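Local structure of apical membrane antigen 1-like protein, soluble form (Toxoplasma gondii, 3ZLE) at residues A[88-93]-A[98-103]; A[54-59]-A[67-72]; A[92-97]-A[125-130]; A[44-49]-A[145-150]; A[36-41]-A[203-208]. The protein may take part in host cell invasion as a sporozoite paralogue of apical membrane antigen 1, a moving-junction protein that pairs with RON2. One frame throughout, in Å; residues are numbered along the deposited sequence.

Interaction 1: residues A[88-93]-A[98-103]; sequences FNNPQV and QKFSPI
Asn89 and Ser101 hold each other by two hydrogen bonds. Ser101 OG donates to Asn89 OD1 at 2.8 Å, in the carbonyl plane and on a lone pair. Asn89 ND2 donates to Ser101 O, also at 2.8 Å, from far above that carbonyl's plane. An amide suits this place because it offers a donor and an acceptor side by side, and ND2 has a second partner in Asp72. With CG anti to the backbone N (chi1 -172°), the amide is carried across to the serine.

Backbone bonding is sparse. Phe100 N reaches Gln92 O at 2.8 Å, and a single bridge pairs Val93 with Lys99. A water accepts from Ser101 N at 3.0 Å and lies 2.9 Å from Gln92 O, linking the two backbones.

Against the Phe100 ring the main contact is CH-pi. Gln92 CB sits over the centre of the ring, 3.6 Å from the Phe100 centroid and only 5° off the normal. The amide oxygen, Gln92 OE1, lies near the same ring, 3.4 Å from Phe100 CE2. Gln92 is itself set by an Asx turn, its N bonding to Asn90 OD1 at 2.9 Å.

Lys99, bent back on itself, forms its salt bridge with Asp72. Two irregular chains are thus fastened by one asparagine amide paired with a serine, one backbone hydrogen bond and a water, beside a single bridge and not a regular sheet, which gives directional bonding without regular strand structure.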
# COMPACT_ATOMS: atom_id res chain seq x y z
N PHE A 88 1.35 18.74 0.00
CA PHE A 88 0.64 18.17 1.16
C PHE A 88 1.48 18.23 2.43
O PHE A 88 1.02 17.83 3.49
CB PHE A 88 0.28 16.71 0.87
CG PHE A 88 -0.75 16.54 -0.19
CD1 PHE A 88 -1.09 17.60 -1.04
CD2 PHE A 88 -1.39 15.36 -0.34
CE1 PHE A 88 -2.07 17.44 -2.03
CE2 PHE A 88 -2.37 15.19 -1.29
CZ PHE A 88 -2.72 16.23 -2.14
N ASN A 89 2.71 18.72 2.33
CA ASN A 89 3.65 18.66 3.44
C ASN A 89 3.36 19.69 4.51
O ASN A 89 3.13 20.85 4.21
CB ASN A 89 5.07 18.89 2.94
CG ASN A 89 6.10 18.64 4.01
OD1 ASN A 89 6.17 17.56 4.56
ND2 ASN A 89 6.87 19.64 4.34
N ASN A 90 3.38 19.25 5.77
CA ASN A 90 3.13 20.11 6.90
C ASN A 90 4.20 21.20 6.96
O ASN A 90 5.37 20.89 6.95
CB ASN A 90 3.18 19.30 8.18
CG ASN A 90 2.80 20.12 9.41
OD1 ASN A 90 3.13 21.31 9.52
ND2 ASN A 90 2.16 19.47 10.37
N PRO A 91 3.78 22.47 7.00
CA PRO A 91 4.72 23.56 6.83
C PRO A 91 5.05 24.33 8.12
O PRO A 91 5.71 25.36 8.04
CB PRO A 91 4.00 24.49 5.84
CG PRO A 91 2.55 24.24 6.08
CD PRO A 91 2.43 22.81 6.51
N GLN A 92 4.58 23.86 9.28
CA GLN A 92 4.85 24.54 10.54
C GLN A 92 6.34 24.57 10.82
O GLN A 92 7.06 23.65 10.42
CB GLN A 92 4.11 23.86 11.69
CG GLN A 92 2.61 24.07 11.68
CD GLN A 92 1.89 23.02 12.53
OE1 GLN A 92 1.97 23.04 13.76
NE2 GLN A 92 1.24 22.07 11.87
N VAL A 93 6.80 25.64 11.46
CA VAL A 93 8.14 25.67 12.06
C VAL A 93 8.04 25.50 13.58
O VAL A 93 7.02 25.86 14.18
CB VAL A 93 8.89 26.98 11.76
CG1 VAL A 93 9.15 27.11 10.26
CG2 VAL A 93 8.10 28.16 12.27
N GLN A 98 13.22 25.93 13.17
CA GLN A 98 13.44 24.72 12.36
C GLN A 98 12.11 24.22 11.84
O GLN A 98 11.13 24.19 12.58
CB GLN A 98 14.12 23.61 13.20
CG GLN A 98 13.74 22.18 12.73
CD GLN A 98 14.37 21.04 13.53
OE1 GLN A 98 15.21 20.30 13.01
NE2 GLN A 98 13.88 20.81 14.75
N LYS A 99 12.10 23.69 10.62
CA LYS A 99 10.84 23.19 10.05
C LYS A 99 10.36 21.88 10.71
O LYS A 99 11.17 21.11 11.20
CB LYS A 99 10.99 23.04 8.53
CG LYS A 99 10.75 24.35 7.78
CD LYS A 99 11.18 24.24 6.33
CE LYS A 99 10.40 23.17 5.58
NZ LYS A 99 8.95 23.48 5.48
N PHE A 100 9.05 21.69 10.83
CA PHE A 100 8.50 20.39 11.27
C PHE A 100 8.95 19.33 10.29
O PHE A 100 9.34 18.22 10.68
CB PHE A 100 6.95 20.39 11.31
CG PHE A 100 6.34 20.86 12.63
CD1 PHE A 100 6.89 21.91 13.35
CD2 PHE A 100 5.13 20.33 13.06
CE1 PHE A 100 6.28 22.37 14.53
CE2 PHE A 100 4.51 20.79 14.23
CZ PHE A 100 5.08 21.81 14.96
N SER A 101 8.83 19.64 9.00
CA SER A 101 8.87 18.62 7.96
C SER A 101 9.31 19.20 6.60
O SER A 101 8.82 20.27 6.18
CB SER A 101 7.50 17.92 7.85
OG SER A 101 7.53 16.89 6.86
N PRO A 102 10.15 18.46 5.87
CA PRO A 102 10.70 17.12 6.15
C PRO A 102 11.87 17.14 7.15
O PRO A 102 12.45 18.19 7.40
CB PRO A 102 11.24 16.68 4.77
CG PRO A 102 11.64 17.97 4.11
CD PRO A 102 10.54 18.94 4.52
N ILE A 103 12.21 16.00 7.71
CA ILE A 103 13.38 15.97 8.60
C ILE A 103 14.27 14.80 8.21
O ILE A 103 13.79 13.74 7.82
CB ILE A 103 12.95 15.90 10.09
CG1 ILE A 103 14.18 15.88 11.02
CG2 ILE A 103 12.06 14.70 10.33
CD1 ILE A 103 13.81 15.85 12.50
O HOH W 1 7.33 22.06 8.01

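Interaction 2: residues A[54-59]-A[67-72]; sequences GKAIQM and NNFLDD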
# COMPACT_ATOMS: atom_id res chain seq x y z
N GLY A 54 5.87 2.77 -2.47
CA GLY A 54 5.74 3.34 -3.79
C GLY A 54 4.49 4.18 -4.01
O GLY A 54 4.32 4.75 -5.08
N LYS A 55 3.67 4.36 -2.96
CA LYS A 55 2.52 5.23 -3.07
C LYS A 55 2.87 6.69 -3.15
O LYS A 55 3.50 7.23 -2.23
CB LYS A 55 1.50 4.98 -1.98
CG LYS A 55 0.46 6.09 -1.79
CD LYS A 55 -0.87 5.53 -1.21
CE LYS A 55 -1.72 6.67 -0.69
NZ LYS A 55 -3.06 6.26 -0.14
N ALA A 56 2.40 7.35 -4.22
CA ALA A 56 2.55 8.77 -4.36
C ALA A 56 1.17 9.37 -4.67
O ALA A 56 0.27 8.68 -5.15
CB ALA A 56 3.55 9.09 -5.51
N ILE A 57 0.98 10.64 -4.34
CA ILE A 57 -0.20 11.36 -4.79
C ILE A 57 0.18 12.13 -6.04
O ILE A 57 0.86 13.10 -5.97
CB ILE A 57 -0.64 12.39 -3.77
CG1 ILE A 57 -0.91 11.76 -2.39
CG2 ILE A 57 -1.77 13.25 -4.32
CD1 ILE A 57 -1.88 10.61 -2.39
N GLN A 58 -0.32 11.68 -7.18
CA GLN A 58 -0.21 12.41 -8.44
C GLN A 58 -1.06 13.70 -8.44
O GLN A 58 -2.28 13.66 -8.27
CB GLN A 58 -0.68 11.48 -9.55
CG GLN A 58 -0.86 12.14 -10.91
CD GLN A 58 0.45 12.16 -11.68
OE1 GLN A 58 1.08 13.23 -11.83
NE2 GLN A 58 0.97 10.98 -11.98
N MET A 59 -0.42 14.84 -8.68
CA MET A 59 -1.15 16.11 -8.75
C MET A 59 -1.34 16.60 -10.18
O MET A 59 -0.73 16.07 -11.10
CB MET A 59 -0.41 17.14 -7.92
CG MET A 59 -0.29 16.71 -6.47
SD MET A 59 -0.16 18.11 -5.36
CE MET A 59 1.33 18.85 -5.98
N ASN A 67 3.86 21.13 -8.75
CA ASN A 67 3.13 19.86 -8.91
C ASN A 67 3.78 18.69 -8.15
O ASN A 67 3.71 17.54 -8.57
CB ASN A 67 3.00 19.51 -10.39
CG ASN A 67 1.68 18.88 -10.71
OD1 ASN A 67 0.68 19.12 -10.03
ND2 ASN A 67 1.66 18.04 -11.72
N ASN A 68 4.45 19.01 -7.04
CA ASN A 68 5.08 17.99 -6.22
C ASN A 68 4.34 17.90 -4.88
O ASN A 68 4.22 18.87 -4.17
CB ASN A 68 6.54 18.36 -6.02
CG ASN A 68 7.33 17.29 -5.27
OD1 ASN A 68 6.76 16.36 -4.71
ND2 ASN A 68 8.64 17.50 -5.17
N PHE A 69 3.75 16.76 -4.59
CA PHE A 69 2.92 16.68 -3.42
C PHE A 69 3.73 16.73 -2.10
O PHE A 69 3.15 16.82 -1.03
CB PHE A 69 2.02 15.45 -3.49
CG PHE A 69 2.61 14.22 -2.89
CD1 PHE A 69 3.58 13.48 -3.58
CD2 PHE A 69 2.10 13.71 -1.69
CE1 PHE A 69 4.11 12.32 -3.03
CE2 PHE A 69 2.61 12.52 -1.14
CZ PHE A 69 3.59 11.81 -1.83
N LEU A 70 5.06 16.59 -2.19
CA LEU A 70 5.90 16.74 -1.00
C LEU A 70 6.29 18.17 -0.74
O LEU A 70 7.05 18.45 0.16
CB LEU A 70 7.16 15.90 -1.09
CG LEU A 70 6.93 14.43 -1.28
CD1 LEU A 70 8.31 13.78 -1.21
CD2 LEU A 70 5.99 13.92 -0.18
N ASP A 71 5.74 19.08 -1.52
CA ASP A 71 5.90 20.49 -1.23
C ASP A 71 5.07 20.91 -0.04
O ASP A 71 4.07 20.25 0.32
CB ASP A 71 5.50 21.33 -2.45
CG ASP A 71 6.58 21.38 -3.52
OD1 ASP A 71 7.67 20.77 -3.33
OD2 ASP A 71 6.34 22.06 -4.55
N ASP A 72 5.57 21.93 0.65
CA ASP A 72 4.88 22.62 1.69
C ASP A 72 3.48 22.92 1.26
O ASP A 72 3.26 23.48 0.19
CB ASP A 72 5.61 23.94 2.04
CG ASP A 72 6.82 23.71 2.88
OD1 ASP A 72 6.97 22.59 3.39
OD2 ASP A 72 7.60 24.67 3.11
O HOH W 2 2.34 15.45 -9.35
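A type I beta turn running from Asn68 to Asp71 docks on strand 55-59 through its second residue, Phe69, whose ring lies against Ile57. The ring is sandwiched: the backbone N of Ile57 lies 3.7 Å above the centre of one face, and Leu70 CD2 covers the opposite face nearer the rim. On the Ile57 side, Ile57 CB makes a CH-pi contact 4.0 Å from the centroid of Phe69, and Ile57 CG1 comes to Phe69 CD2 at 3.7 Å. A flat aromatic fits here because the strand presents its backbone and a beta-branched carbon as one broad surface.

Met59 supplies the flexible filler. The bend at its last torsion (chi3 -60°) turns CE toward the Asn67-Asn68 peptide, while Met59 SD lies 3.9 Å from Phe69 CB. The turn is shaped by its own asparagine, Asn68 OD1 accepting from Leu70 N at 3.0 Å in an Asx turn.

Polar links gather at Asn67, whose positive phi an asparagine tolerates well. Its ND2 makes a weak bond to Met59 O at 3.2 Å, and its OD1 is taken by Gln61 N. A water accepts from Met59 N at 2.9 Å and donates to Asn67 O.

The chemistry therefore divides along the contact: the apolar packing around Phe69 is buried, whereas the polar links at the Met59–Asn67 end are one weak amide bond and a bridging water, added to the packing of the methionine.

Interaction 3: residues A[92-97]-A[125-130]; sequences QVYTSG and ALYAYS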
# COMPACT_ATOMS: atom_id res chain seq x y z
N GLN A 92 4.58 23.86 9.28
CA GLN A 92 4.85 24.54 10.54
C GLN A 92 6.34 24.57 10.82
O GLN A 92 7.06 23.65 10.42
CB GLN A 92 4.11 23.86 11.69
CG GLN A 92 2.61 24.07 11.68
CD GLN A 92 1.89 23.02 12.53
OE1 GLN A 92 1.97 23.04 13.76
NE2 GLN A 92 1.24 22.07 11.87
N VAL A 93 6.80 25.64 11.46
CA VAL A 93 8.14 25.67 12.06
C VAL A 93 8.04 25.50 13.58
O VAL A 93 7.02 25.86 14.18
CB VAL A 93 8.89 26.98 11.76
CG1 VAL A 93 9.15 27.11 10.26
CG2 VAL A 93 8.10 28.16 12.27
N TYR A 94 9.05 24.87 14.18
CA TYR A 94 9.23 24.90 15.63
C TYR A 94 9.52 26.33 16.07
O TYR A 94 9.97 27.15 15.27
CB TYR A 94 10.36 23.97 16.08
CG TYR A 94 10.02 22.51 15.90
CD1 TYR A 94 9.01 21.91 16.67
CD2 TYR A 94 10.62 21.76 14.89
CE1 TYR A 94 8.63 20.59 16.45
CE2 TYR A 94 10.24 20.45 14.66
CZ TYR A 94 9.26 19.86 15.45
OH TYR A 94 8.92 18.55 15.22
N THR A 95 9.27 26.61 17.35
CA THR A 95 9.55 27.93 17.90
C THR A 95 11.03 28.30 17.72
O THR A 95 11.35 29.48 17.54
CB THR A 95 9.14 28.03 19.39
OG1 THR A 95 9.54 26.84 20.08
CG2 THR A 95 7.62 28.18 19.51
N SER A 96 11.90 27.28 17.64
CA SER A 96 13.29 27.50 17.24
C SER A 96 13.43 28.04 15.81
O SER A 96 14.47 28.55 15.44
CB SER A 96 14.13 26.22 17.41
OG SER A 96 13.65 25.17 16.57
N GLY A 97 12.39 27.87 15.00
CA GLY A 97 12.46 28.23 13.59
C GLY A 97 12.84 27.10 12.63
O GLY A 97 12.80 27.29 11.42
N ALA A 125 7.00 7.08 11.24
CA ALA A 125 5.60 6.87 11.62
C ALA A 125 5.43 7.40 13.04
O ALA A 125 4.48 8.18 13.31
CB ALA A 125 5.22 5.39 11.54
N LEU A 126 6.43 7.14 13.89
CA LEU A 126 6.41 7.58 15.30
C LEU A 126 6.47 9.08 15.35
O LEU A 126 5.84 9.70 16.20
CB LEU A 126 7.59 7.01 16.12
CG LEU A 126 7.58 7.36 17.63
CD1 LEU A 126 6.24 6.99 18.26
CD2 LEU A 126 8.74 6.70 18.42
N TYR A 127 7.24 9.67 14.44
CA TYR A 127 7.42 11.11 14.41
C TYR A 127 6.11 11.77 14.05
O TYR A 127 5.75 12.77 14.63
CB TYR A 127 8.48 11.50 13.39
CG TYR A 127 8.75 12.95 13.27
CD1 TYR A 127 9.24 13.68 14.34
CD2 TYR A 127 8.56 13.61 12.06
CE1 TYR A 127 9.52 15.02 14.21
CE2 TYR A 127 8.92 14.95 11.91
CZ TYR A 127 9.36 15.65 12.99
OH TYR A 127 9.66 17.01 12.86
N ALA A 128 5.40 11.20 13.11
CA ALA A 128 4.04 11.65 12.76
C ALA A 128 3.10 11.44 13.95
O ALA A 128 2.33 12.33 14.29
CB ALA A 128 3.53 10.88 11.59
N TYR A 129 3.18 10.27 14.57
CA TYR A 129 2.23 9.86 15.62
C TYR A 129 2.36 10.82 16.81
O TYR A 129 1.35 11.24 17.36
CB TYR A 129 2.54 8.45 16.05
CG TYR A 129 1.55 7.84 16.99
CD1 TYR A 129 0.47 7.15 16.51
CD2 TYR A 129 1.79 7.80 18.38
CE1 TYR A 129 -0.43 6.53 17.36
CE2 TYR A 129 0.93 7.13 19.23
CZ TYR A 129 -0.19 6.50 18.71
OH TYR A 129 -1.08 5.81 19.51
N SER A 130 3.58 11.31 17.04
CA SER A 130 3.88 12.27 18.08
C SER A 130 3.58 13.71 17.71
O SER A 130 3.72 14.59 18.55
CB SER A 130 5.36 12.21 18.43
OG SER A 130 5.74 10.89 18.70
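The ring of Tyr94 has Tyr127 OH at its edge, in the plane, and it stacks on Phe100, the aromatic residue a few positions further along the same loop. The Tyr127 side chain touches Leu108 and Arg111 of helix 105-112 and Cys157 and Val159 of strand 156-159. The two tyrosines approach from opposite directions and meet through their hydroxyls.

Tyr94 OH donates to Tyr127 OH at 2.9 Å. Tyr127 OH is in turn hydrogen-bonded to Phe100 O, so its oxygen accepts from one tyrosine and its proton can serve the carbonyl. Each hydroxyl oxygen is farther from the other ring than from the other oxygen: Tyr127 OH is 3.9 Å from Tyr94 CZ, and Tyr94 OH is 3.7 Å from Tyr127 CZ. Tyrosine suits both places, because a long rigid ring spans the distance between loop and helix and still ends in a polar atom. On the helix, a chi1 of 179° swings the Tyr127 ring away from its own N and toward the loop.

Each side is locally braced. Tyr94 opens a type I beta turn that closes at Gly97, whose positive phi (94°) suits a residue without a side chain. On the helical segment, Leu126 O accepts both Ser130 N at 2.9 Å and Ser130 OG at 2.8 Å, from opposite faces of its plane.

The outer loop is thereby tethered to helix 120-129, which packs on strand 148-151 of a five-stranded antiparallel sheet. A helix lying against such a sheet is consistent with the PAN-type fold of the AMA1 family.

Interaction 4: residues A[44-49]-A[145-150]; sequences REVGGK and KYPFVY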
# COMPACT_ATOMS: atom_id res chain seq x y z
N ARG A 44 -12.14 12.34 8.71
CA ARG A 44 -11.54 11.06 8.27
C ARG A 44 -10.02 11.06 8.46
O ARG A 44 -9.34 12.07 8.23
CB ARG A 44 -11.91 10.78 6.82
CG ARG A 44 -13.32 11.21 6.51
CD ARG A 44 -13.97 10.37 5.42
NE ARG A 44 -13.70 8.96 5.60
CZ ARG A 44 -13.77 8.07 4.62
NH1 ARG A 44 -14.14 8.44 3.40
NH2 ARG A 44 -13.59 6.79 4.88
N GLU A 45 -9.50 9.99 9.05
CA GLU A 45 -8.12 9.96 9.50
C GLU A 45 -7.46 8.71 8.89
O GLU A 45 -8.15 7.67 8.73
CB GLU A 45 -8.10 9.93 11.04
CG GLU A 45 -6.74 9.87 11.69
CD GLU A 45 -6.83 9.88 13.21
OE1 GLU A 45 -7.55 9.01 13.75
OE2 GLU A 45 -6.21 10.75 13.86
N VAL A 46 -6.24 8.86 8.37
CA VAL A 46 -5.53 7.72 7.71
C VAL A 46 -5.23 6.70 8.76
O VAL A 46 -4.67 7.03 9.80
CB VAL A 46 -4.18 8.16 7.05
CG1 VAL A 46 -3.55 7.02 6.22
CG2 VAL A 46 -4.39 9.38 6.16
N GLY A 47 -5.54 5.42 8.49
CA GLY A 47 -5.59 4.44 9.57
C GLY A 47 -4.92 3.08 9.42
O GLY A 47 -4.81 2.36 10.39
N GLY A 48 -4.44 2.73 8.23
CA GLY A 48 -3.90 1.38 8.01
C GLY A 48 -2.65 1.10 8.81
O GLY A 48 -1.84 2.00 9.04
N LYS A 49 -2.45 -0.16 9.18
CA LYS A 49 -1.29 -0.55 9.99
C LYS A 49 -0.02 -0.86 9.17
O LYS A 49 1.09 -0.97 9.75
CB LYS A 49 -1.66 -1.74 10.91
CG LYS A 49 -2.25 -1.30 12.24
CD LYS A 49 -3.48 -2.10 12.66
CE LYS A 49 -3.46 -3.52 12.11
NZ LYS A 49 -4.11 -4.50 13.03
N LYS A 145 -4.28 12.57 13.93
CA LYS A 145 -2.92 12.15 13.53
C LYS A 145 -2.67 12.28 12.02
O LYS A 145 -3.29 11.57 11.22
CB LYS A 145 -2.65 10.72 13.95
CG LYS A 145 -2.92 10.44 15.42
CD LYS A 145 -1.76 10.87 16.25
CE LYS A 145 -1.83 10.19 17.61
NZ LYS A 145 -1.17 11.05 18.61
N TYR A 146 -1.64 13.05 11.66
CA TYR A 146 -1.12 13.12 10.29
C TYR A 146 -0.55 11.80 9.76
O TYR A 146 -0.06 10.98 10.55
CB TYR A 146 -0.01 14.17 10.22
CG TYR A 146 -0.44 15.57 10.62
CD1 TYR A 146 -1.52 16.21 9.98
CD2 TYR A 146 0.27 16.28 11.58
CE1 TYR A 146 -1.82 17.57 10.26
CE2 TYR A 146 -0.03 17.61 11.86
CZ TYR A 146 -1.08 18.25 11.23
OH TYR A 146 -1.40 19.58 11.60
N PRO A 147 -0.65 11.57 8.44
CA PRO A 147 0.08 10.47 7.81
C PRO A 147 1.51 10.91 7.49
O PRO A 147 1.80 12.11 7.51
CB PRO A 147 -0.68 10.26 6.49
CG PRO A 147 -1.18 11.63 6.15
CD PRO A 147 -1.56 12.24 7.49
N PHE A 148 2.32 9.99 6.98
CA PHE A 148 3.71 10.35 6.67
C PHE A 148 4.12 9.80 5.31
O PHE A 148 3.51 8.87 4.81
CB PHE A 148 4.62 9.77 7.75
CG PHE A 148 4.72 8.27 7.68
CD1 PHE A 148 5.63 7.67 6.81
CD2 PHE A 148 3.83 7.47 8.37
CE1 PHE A 148 5.72 6.28 6.74
CE2 PHE A 148 3.87 6.10 8.30
CZ PHE A 148 4.81 5.49 7.47
N VAL A 149 5.24 10.29 4.80
CA VAL A 149 5.86 9.71 3.64
C VAL A 149 7.34 9.66 3.92
O VAL A 149 7.95 10.68 4.34
CB VAL A 149 5.60 10.55 2.38
CG1 VAL A 149 6.47 10.02 1.23
CG2 VAL A 149 4.12 10.49 1.97
N TYR A 150 7.92 8.46 3.86
CA TYR A 150 9.36 8.38 4.04
C TYR A 150 9.96 8.26 2.64
O TYR A 150 9.40 7.55 1.79
CB TYR A 150 9.75 7.14 4.89
CG TYR A 150 11.25 6.92 4.92
CD1 TYR A 150 12.09 7.88 5.47
CD2 TYR A 150 11.84 5.81 4.32
CE1 TYR A 150 13.46 7.69 5.53
CE2 TYR A 150 13.21 5.63 4.34
CZ TYR A 150 14.02 6.61 4.92
OH TYR A 150 15.39 6.51 4.92
O HOH W 3 -2.52 8.87 10.34
O HOH W 4 -4.75 11.34 8.99
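Glu45 and Lys145 lie side by side and point the same way, yet they are joined through the lysine's backbone and not its charge. The Glu45 chain runs out fully extended (chi1 179°) and reaches across so that OE2 accepts from Lys145 N at 2.7 Å. The bond is nearly straight (160°) and uses the anti lone pair, the one facing away from OE1. A long acid is apt here because it can span the distance from a strand to a backbone N-H. Its other oxygen, OE1, is bonded to Thr40.

The lysine turns elsewhere. A bend at chi2 (-82°) leads its end away, leaving NZ 6.9 Å from Glu45 OE2; the ammonium is bonded instead to Tyr129 O and makes a cation-pi contact with the Tyr129 ring. Its aliphatic root remains beside the carboxylate, Lys145 CB lying 3.6 Å from Glu45 OE2.

Val46 and Pro147 cross at about a right angle, with Val46 CG2 on Pro147 CB at 3.8 Å. Both are compact apolar residues, and both also touch Tyr201 of strand 199-202. Two waters link the backbones of Val46 and Lys145: one accepts from Val46 N at 3.0 Å and donates to Lys145 O at 2.7 Å, and the other lies close to the carbonyls of both residues.

Here the chain leaving the beta hairpin of strands 38-40 and 43-45 is docked, partly through water, on the chain entering strand 148-151, the middle strand of the five-stranded antiparallel sheet, consistent with the PAN-type fold of the family.

Interaction 5: residues A[36-41]-A[203-208]; sequences LGRDTE and SAFVAE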
# COMPACT_ATOMS: atom_id res chain seq x y z
N LEU A 36 -8.76 5.87 4.62
CA LEU A 36 -9.42 6.83 5.50
C LEU A 36 -10.21 6.04 6.49
O LEU A 36 -11.39 6.29 6.68
CB LEU A 36 -10.30 7.84 4.70
CG LEU A 36 -9.58 8.88 3.82
CD1 LEU A 36 -10.58 9.62 2.89
CD2 LEU A 36 -8.78 9.90 4.64
N GLY A 37 -9.55 5.09 7.13
CA GLY A 37 -10.23 4.07 7.88
C GLY A 37 -10.58 4.51 9.29
O GLY A 37 -11.17 3.74 10.05
N ARG A 38 -10.22 5.73 9.65
CA ARG A 38 -10.50 6.26 10.99
C ARG A 38 -11.17 7.62 10.95
O ARG A 38 -11.00 8.38 10.00
CB ARG A 38 -9.22 6.39 11.76
CG ARG A 38 -8.76 5.09 12.37
CD ARG A 38 -7.38 5.32 12.90
NE ARG A 38 -6.99 4.29 13.84
CZ ARG A 38 -6.91 4.49 15.14
NH1 ARG A 38 -7.26 5.67 15.65
NH2 ARG A 38 -6.47 3.52 15.92
N ASP A 39 -11.82 7.98 12.05
CA ASP A 39 -12.32 9.33 12.23
C ASP A 39 -12.04 9.85 13.63
O ASP A 39 -11.96 9.08 14.59
CB ASP A 39 -13.80 9.41 11.93
CG ASP A 39 -14.52 8.16 12.31
OD1 ASP A 39 -14.89 8.04 13.50
OD2 ASP A 39 -14.76 7.31 11.42
N THR A 40 -11.79 11.14 13.72
CA THR A 40 -11.55 11.78 14.99
C THR A 40 -11.98 13.21 14.83
O THR A 40 -11.78 13.81 13.75
CB THR A 40 -10.05 11.79 15.31
OG1 THR A 40 -9.54 10.47 15.17
CG2 THR A 40 -9.80 12.31 16.74
N GLU A 41 -12.62 13.73 15.88
CA GLU A 41 -13.05 15.13 15.92
C GLU A 41 -13.84 15.53 14.69
O GLU A 41 -13.76 16.67 14.24
CB GLU A 41 -11.85 16.06 16.10
CG GLU A 41 -11.01 15.76 17.34
CD GLU A 41 -9.82 16.70 17.46
OE1 GLU A 41 -9.52 17.42 16.47
OE2 GLU A 41 -9.16 16.71 18.51
N SER A 203 -0.02 5.65 7.40
CA SER A 203 -0.75 6.34 8.47
C SER A 203 0.15 6.40 9.68
O SER A 203 1.08 5.63 9.81
CB SER A 203 -2.00 5.54 8.85
OG SER A 203 -1.72 4.75 9.98
N ALA A 204 -0.22 7.23 10.65
CA ALA A 204 0.65 7.42 11.79
C ALA A 204 0.54 6.18 12.67
O ALA A 204 1.35 5.95 13.54
CB ALA A 204 0.26 8.67 12.57
N PHE A 205 -0.45 5.33 12.37
CA PHE A 205 -0.72 4.22 13.23
C PHE A 205 0.17 3.02 12.95
O PHE A 205 0.31 2.13 13.80
CB PHE A 205 -2.22 3.87 13.21
CG PHE A 205 -3.10 4.95 13.82
CD1 PHE A 205 -3.22 5.06 15.20
CD2 PHE A 205 -3.59 5.97 13.03
CE1 PHE A 205 -3.88 6.14 15.78
CE2 PHE A 205 -4.35 7.00 13.59
CZ PHE A 205 -4.48 7.08 14.97
N VAL A 206 0.96 3.12 11.88
CA VAL A 206 2.11 2.25 11.71
C VAL A 206 2.91 2.32 12.99
O VAL A 206 3.46 1.36 13.39
CB VAL A 206 2.98 2.67 10.47
CG1 VAL A 206 4.30 1.89 10.40
CG2 VAL A 206 2.21 2.45 9.21
N ALA A 207 2.96 3.47 13.65
CA ALA A 207 3.83 3.56 14.81
C ALA A 207 3.29 2.90 16.09
O ALA A 207 4.05 2.66 17.03
CB ALA A 207 4.23 5.00 15.08
N GLU A 208 2.02 2.54 16.07
CA GLU A 208 1.27 2.26 17.28
C GLU A 208 1.63 0.89 17.80
O GLU A 208 1.54 -0.08 17.09
CB GLU A 208 -0.24 2.30 17.01
CG GLU A 208 -1.06 2.43 18.27
CD GLU A 208 -2.48 2.87 18.01
OE1 GLU A 208 -3.25 2.09 17.40
OE2 GLU A 208 -2.85 3.95 18.53
O HOH W 5 -6.13 2.59 18.30
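A classic beta bulge, in which Gly37 and Arg38 both face Glu45, lies at the start of strand 38-40, and from it Arg38 reaches over to Phe205 in the 3-10 segment 204-207. The guanidinium lies flat on the phenyl ring, its plane turned only 16° from that of the ring and the centres 3.6 Å apart. This is a cation-pi stack: the CZ of Arg38 is over the face of Phe205, offset toward the rim, and Arg38 NH1 comes to 3.2 Å from Phe205 CZ. Because the chain is extended from CG to NE, Arg38 CD also lies over the ring, 4.0 Å from the centroid of Phe205. Arginine suits the position through having both a flat cation to stack and N-H groups at its edge for polar partners.

At that edge, in the guanidinium plane, sits a water accepting from Arg38 NH2 at 2.6 Å and donating to Glu208 OE1 at 3.1 Å. The direct salt bridge between Arg38 NH2 and Glu208 OE1 is long, 3.8 Å, so the water carries part of the link. Glu208 OE2 is bonded to Tyr129 OH.

Ser203 OG accepts from Phe205 N at 2.8 Å, an ST turn at the start of the 3-10 segment; the same hydroxyl is bonded to Gly48 O.

The 3-10 segment follows strand 199-202 and rests on helix 120-129, where Val206 and Ala207 touch Ala125. Arg38 thus connects the hairpin of strands 38-40 and 43-45 with a 3-10 turn that leaves strand 199-202 of the five-stranded sheet and packs against that helix.

How the interactions relate
Interactions 2 and 4 are the buried contacts, whereas 1, 3 and 5 are only partly buried. Interactions 1 and 3 share Gln92 and Val93 and hold one outer loop, the first to its own continuation, the second to helix 120-129. Interaction 2 joins interaction 1 through backbone bonds of Phe88 and Asn89 to Phe69 and Asp71, and Phe69 also touches Val149 of interaction 4. Interactions 4 and 5, with centres about 5 Å apart, grip the two strands of one hairpin. Chemistry follows place: aromatic and aliphatic packing dominates in 2, water and a carboxylate serve 4, a stacked cation marks 5, and an amide and hydroxyls fasten the loop in 1 and 3.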